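Local coordinates for quinonprotein alcohol dehydrogenase-like protein (PDB 4R5O) that is of unknown function but binds calcium ions and joins an immunoglobulin-like beta-sandwich domain to a seven-bladed beta-propeller, at residues I340-Y352 / P363-L377. Sequence-based numbering, arbitrary orientation.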
loop_
_atom_site.group_PDB
_atom_site.type_symbol
_atom_site.label_atom_id
_atom_site.label_comp_id
_atom_site.label_asym_id
_atom_site.label_seq_id
_atom_site.Cartn_x
_atom_site.Cartn_y
_atom_site.Cartn_z
ATOM N N ILE A 340 -14.890 16.511 6.443
ATOM C CA ILE A 340 -14.165 16.143 5.235
ATOM C C ILE A 340 -12.970 17.093 5.123
ATOM O O ILE A 340 -13.131 18.313 5.209
ATOM C CB ILE A 340 -14.998 16.100 3.929
ATOM C CG1 ILE A 340 -16.227 15.184 4.079
ATOM C CG2 ILE A 340 -14.100 15.689 2.733
ATOM C CD1 ILE A 340 -17.170 15.195 2.957
ATOM N N TYR A 341 -11.781 16.527 4.987
ATOM C CA TYR A 341 -10.575 17.287 4.718
ATOM C C TYR A 341 -10.365 17.332 3.201
ATOM O O TYR A 341 -10.497 16.294 2.552
ATOM C CB TYR A 341 -9.361 16.699 5.442
ATOM C CG TYR A 341 -9.445 16.758 6.945
ATOM C CD1 TYR A 341 -9.045 17.895 7.642
ATOM C CD2 TYR A 341 -9.863 15.656 7.682
ATOM C CE1 TYR A 341 -9.112 17.951 9.034
ATOM C CE2 TYR A 341 -9.915 15.697 9.076
ATOM C CZ TYR A 341 -9.548 16.852 9.746
ATOM O OH TYR A 341 -9.566 16.898 11.113
ATOM N N LEU A 342 -10.080 18.510 2.632
ATOM C CA LEU A 342 -9.837 18.637 1.196
ATOM C C LEU A 342 -8.725 19.670 0.976
ATOM O O LEU A 342 -8.499 20.519 1.834
ATOM C CB LEU A 342 -11.111 18.973 0.372
ATOM C CG LEU A 342 -11.929 20.259 0.577
ATOM C CD1 LEU A 342 -12.986 20.359 -0.486
ATOM C CD2 LEU A 342 -12.636 20.310 1.925
ATOM N N VAL A 343 -7.971 19.518 -0.136
ATOM C CA VAL A 343 -6.786 20.315 -0.491
ATOM C C VAL A 343 -7.076 21.313 -1.605
ATOM O O VAL A 343 -7.576 20.935 -2.662
ATOM C CB VAL A 343 -5.621 19.404 -0.941
ATOM C CG1 VAL A 343 -4.316 20.197 -1.034
ATOM C CG2 VAL A 343 -5.448 18.215 -0.011
ATOM N N SER A 344 -6.692 22.571 -1.387
ATOM C CA SER A 344 -6.806 23.617 -2.386
ATOM C C SER A 344 -5.587 23.552 -3.296
ATOM O O SER A 344 -4.558 22.960 -2.932
ATOM C CB SER A 344 -6.973 24.990 -1.747
ATOM O OG SER A 344 -5.844 25.340 -0.967
ATOM N N THR A 345 -5.706 24.176 -4.481
ATOM C CA THR A 345 -4.673 24.195 -5.523
ATOM C C THR A 345 -3.330 24.871 -5.025
ATOM O O THR A 345 -2.300 24.636 -5.665
ATOM C CB THR A 345 -5.213 24.906 -6.782
ATOM O OG1 THR A 345 -4.434 24.535 -7.914
ATOM C CG2 THR A 345 -5.347 26.425 -6.635
ATOM N N ASP A 346 -3.339 25.646 -3.891
ATOM C CA ASP A 346 -2.170 26.320 -3.290
ATOM C C ASP A 346 -1.444 25.420 -2.243
ATOM O O ASP A 346 -0.322 25.734 -1.825
ATOM C CB ASP A 346 -2.552 27.668 -2.630
ATOM C CG ASP A 346 -3.934 27.797 -1.987
ATOM O OD1 ASP A 346 -4.954 27.530 -2.691
ATOM O OD2 ASP A 346 -4.015 28.359 -0.864
ATOM N N GLY A 347 -2.057 24.303 -1.874
ATOM C CA GLY A 347 -1.465 23.385 -0.907
ATOM C C GLY A 347 -1.973 23.583 0.505
ATOM O O GLY A 347 -1.319 23.167 1.461
ATOM N N ALA A 348 -3.139 24.242 0.642
ATOM C CA ALA A 348 -3.833 24.466 1.915
ATOM C C ALA A 348 -4.853 23.348 2.139
ATOM O O ALA A 348 -5.331 22.744 1.176
ATOM C CB ALA A 348 -4.510 25.839 1.943
ATOM N N ILE A 349 -5.162 23.053 3.399
ATOM C CA ILE A 349 -6.122 22.025 3.745
ATOM C C ILE A 349 -7.270 22.728 4.393
ATOM O O ILE A 349 -7.080 23.612 5.229
ATOM C CB ILE A 349 -5.479 20.909 4.625
ATOM C CG1 ILE A 349 -4.456 20.117 3.770
ATOM C CG2 ILE A 349 -6.520 19.937 5.230
ATOM C CD1 ILE A 349 -3.411 19.502 4.514
ATOM N N TYR A 350 -8.461 22.384 3.927
ATOM C CA TYR A 350 -9.729 22.846 4.436
ATOM C C TYR A 350 -10.408 21.709 5.170
ATOM O O TYR A 350 -10.352 20.566 4.717
ATOM C CB TYR A 350 -10.594 23.384 3.296
ATOM C CG TYR A 350 -10.117 24.711 2.751
ATOM C CD1 TYR A 350 -9.101 24.774 1.800
ATOM C CD2 TYR A 350 -10.691 25.905 3.174
ATOM C CE1 TYR A 350 -8.645 25.994 1.309
ATOM C CE2 TYR A 350 -10.252 27.134 2.677
ATOM C CZ TYR A 350 -9.229 27.172 1.742
ATOM O OH TYR A 350 -8.792 28.372 1.221
ATOM N N LYS A 351 -10.977 22.012 6.339
ATOM C CA LYS A 351 -11.751 21.064 7.147
ATOM C C LYS A 351 -13.211 21.419 6.974
ATOM O O LYS A 351 -13.685 22.377 7.595
ATOM C CB LYS A 351 -11.315 21.067 8.625
ATOM C CG LYS A 351 -12.128 20.119 9.483
ATOM C CD LYS A 351 -11.628 19.964 10.919
ATOM C CE LYS A 351 -11.938 21.094 11.855
ATOM N NZ LYS A 351 -11.425 20.791 13.215
ATOM N N TYR A 352 -13.899 20.720 6.047
ATOM C CA TYR A 352 -15.308 20.957 5.776
ATOM C C TYR A 352 -16.151 20.213 6.774
ATOM O O TYR A 352 -16.037 19.004 6.926
ATOM C CB TYR A 352 -15.702 20.569 4.339
ATOM C CG TYR A 352 -17.187 20.693 4.045
ATOM C CD1 TYR A 352 -17.836 21.929 4.114
ATOM C CD2 TYR A 352 -17.931 19.591 3.633
ATOM C CE1 TYR A 352 -19.200 22.053 3.838
ATOM C CE2 TYR A 352 -19.294 19.706 3.341
ATOM C CZ TYR A 352 -19.922 20.942 3.443
ATOM O OH TYR A 352 -21.256 21.083 3.147
ATOM N N PRO A 363 -8.590 28.142 5.543
ATOM C CA PRO A 363 -7.997 26.800 5.668
ATOM C C PRO A 363 -7.819 26.371 7.105
ATOM O O PRO A 363 -7.673 27.213 7.990
ATOM C CB PRO A 363 -6.618 26.938 5.002
ATOM C CG PRO A 363 -6.646 28.183 4.259
ATOM C CD PRO A 363 -7.616 29.084 4.957
ATOM N N PHE A 364 -7.856 25.057 7.327
ATOM C CA PHE A 364 -7.605 24.441 8.619
ATOM C C PHE A 364 -6.097 24.407 8.831
ATOM O O PHE A 364 -5.611 24.695 9.931
ATOM C CB PHE A 364 -8.252 23.046 8.675
ATOM C CG PHE A 364 -7.754 22.124 9.761
ATOM C CD1 PHE A 364 -8.031 22.387 11.100
ATOM C CD2 PHE A 364 -7.079 20.954 9.441
ATOM C CE1 PHE A 364 -7.574 21.530 12.098
ATOM C CE2 PHE A 364 -6.625 20.094 10.445
ATOM C CZ PHE A 364 -6.878 20.387 11.764
ATOM N N ILE A 365 -5.366 24.065 7.742
ATOM C CA ILE A 365 -3.913 24.047 7.648
ATOM C C ILE A 365 -3.543 24.932 6.467
ATOM O O ILE A 365 -3.925 24.648 5.336
ATOM C CB ILE A 365 -3.325 22.618 7.551
ATOM C CG1 ILE A 365 -3.688 21.809 8.808
ATOM C CG2 ILE A 365 -1.802 22.680 7.366
ATOM C CD1 ILE A 365 -3.501 20.346 8.659
ATOM N N ALA A 366 -2.840 26.031 6.752
ATOM C CA ALA A 366 -2.389 27.010 5.769
ATOM C C ALA A 366 -1.362 26.416 4.802
ATOM O O ALA A 366 -0.623 25.493 5.152
ATOM C CB ALA A 366 -1.781 28.206 6.479
ATOM N N ALA A 367 -1.322 26.962 3.588
ATOM C CA ALA A 367 -0.355 26.564 2.577
ATOM C C ALA A 367 1.029 27.152 2.889
ATOM O O ALA A 367 1.121 28.181 3.565
ATOM C CB ALA A 367 -0.837 27.031 1.209
ATOM N N GLU A 368 2.091 26.497 2.419
ATOM C CA GLU A 368 3.464 26.972 2.526
ATOM C C GLU A 368 3.958 27.236 1.118
ATOM O O GLU A 368 3.762 26.380 0.247
ATOM C CB GLU A 368 4.372 25.998 3.301
ATOM C CG GLU A 368 4.559 26.308 4.788
ATOM C CD GLU A 368 3.365 26.152 5.718
ATOM O OE1 GLU A 368 2.633 25.141 5.605
ATOM O OE2 GLU A 368 3.240 26.988 6.644
ATOM N N SER A 369 4.543 28.441 0.867
ATOM C CA SER A 369 4.998 28.814 -0.480
ATOM C C SER A 369 6.131 27.859 -0.963
ATOM O O SER A 369 7.020 27.459 -0.181
ATOM C CB SER A 369 5.449 30.270 -0.543
ATOM O OG SER A 369 6.492 30.571 0.364
ATOM N N GLY A 370 6.002 27.436 -2.232
ATOM C CA GLY A 370 6.930 26.516 -2.886
ATOM C C GLY A 370 6.853 25.071 -2.406
ATOM O O GLY A 370 7.738 24.252 -2.703
ATOM N N VAL A 371 5.770 24.755 -1.663
ATOM C CA VAL A 371 5.447 23.441 -1.106
ATOM C C VAL A 371 4.034 23.086 -1.560
ATOM O O VAL A 371 3.092 23.886 -1.385
ATOM C CB VAL A 371 5.594 23.394 0.440
ATOM C CG1 VAL A 371 5.452 21.976 0.949
ATOM C CG2 VAL A 371 6.929 23.965 0.897
ATOM N N SER A 372 3.887 21.905 -2.173
ATOM C CA SER A 372 2.581 21.466 -2.640
ATOM C C SER A 372 2.275 20.071 -2.093
ATOM O O SER A 372 3.198 19.339 -1.728
ATOM C CB SER A 372 2.517 21.488 -4.168
ATOM O OG SER A 372 3.528 20.683 -4.747
ATOM N N ILE A 373 0.965 19.737 -1.991
ATOM C CA ILE A 373 0.459 18.446 -1.518
ATOM C C ILE A 373 0.336 17.586 -2.763
ATOM O O ILE A 373 -0.370 17.952 -3.700
ATOM C CB ILE A 373 -0.846 18.624 -0.695
ATOM C CG1 ILE A 373 -0.518 19.482 0.567
ATOM C CG2 ILE A 373 -1.462 17.249 -0.318
ATOM C CD1 ILE A 373 -1.635 19.937 1.361
ATOM N N THR A 374 1.101 16.492 -2.805
ATOM C CA THR A 374 1.285 15.674 -4.006
ATOM C C THR A 374 0.760 14.226 -3.890
ATOM O O THR A 374 1.124 13.381 -4.710
ATOM C CB THR A 374 2.787 15.617 -4.313
ATOM O OG1 THR A 374 3.485 15.139 -3.151
ATOM C CG2 THR A 374 3.348 16.994 -4.743
ATOM N N ALA A 375 -0.133 13.954 -2.937
ATOM C CA ALA A 375 -0.736 12.636 -2.767
ATOM C C ALA A 375 -2.068 12.772 -2.090
ATOM O O ALA A 375 -2.293 13.822 -1.476
ATOM C CB ALA A 375 0.171 11.726 -1.966
ATOM N N PRO A 376 -2.991 11.766 -2.172
ATOM C CA PRO A 376 -4.273 11.906 -1.461
ATOM C C PRO A 376 -4.095 12.005 0.051
ATOM O O PRO A 376 -3.144 11.443 0.595
ATOM C CB PRO A 376 -5.023 10.627 -1.829
ATOM C CG PRO A 376 -4.019 9.690 -2.228
ATOM C CD PRO A 376 -2.921 10.466 -2.867
ATOM N N LEU A 377 -4.996 12.736 0.722
ATOM C CA LEU A 377 -4.984 12.821 2.181
ATOM C C LEU A 377 -5.360 11.494 2.796
ATOM O O LEU A 377 -6.154 10.746 2.210
ATOM C CB LEU A 377 -5.956 13.898 2.677
ATOM C CG LEU A 377 -5.725 15.361 2.290
ATOM C CD1 LEU A 377 -6.920 16.211 2.692
ATOM C CD2 LEU A 377 -4.429 15.898 2.901
#
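Ile-349 meets Phe-364 and Ile-365 through a classic beta bulge. Its carbonyl oxygen takes two donors: Phe-364 N at 2.7 Å, through a bent hydrogen bond, and Ile-365 N at 3.1 Å, nearly straight but tilted from the carbonyl plane. Ile-349 N returns a 2.8 Å bond to Ile-365 O, completing an antiparallel hydrogen-bonded pair along the outer strand 349-353. Just ahead of the bulge, Pro-363 lays its CA over one face of the Tyr-350 ring, a CH-pi contact 3.9 Å from the centroid, while its CG reaches the phenol end; the CA-H, polarised by the adjoining backbone N and carbonyl, suits an electron-rich ring. Phe-364 points to the other side of the chain from Pro-363, and with CG anti to the backbone N (chi1 163°) its ring lies against Lys-351, whose aliphatic part covers one face, and Tyr-341, whose CE1 comes within 3.6 Å of Phe-364 CE2, the planes inclined at 50°. In the beta-propeller, the face of this blade bearing Tyr-341 and Val-343 packs on strand 371-379, the first of the next blade. Methyl groups suit this apolar seam: Ile-373 CD1 sits 3.6 Å from both Val-343 CG1 and Ile-349 CD1, and Leu-377 CD1 packs on Val-343 CG2. Gly-347 closes the type I turn at a positive phi (97°), where a CB would press on the preceding carbonyl oxygen. Farther out, Val-388 backs Ile-349 and Ile-373, and Phe-316 stacks on Tyr-350.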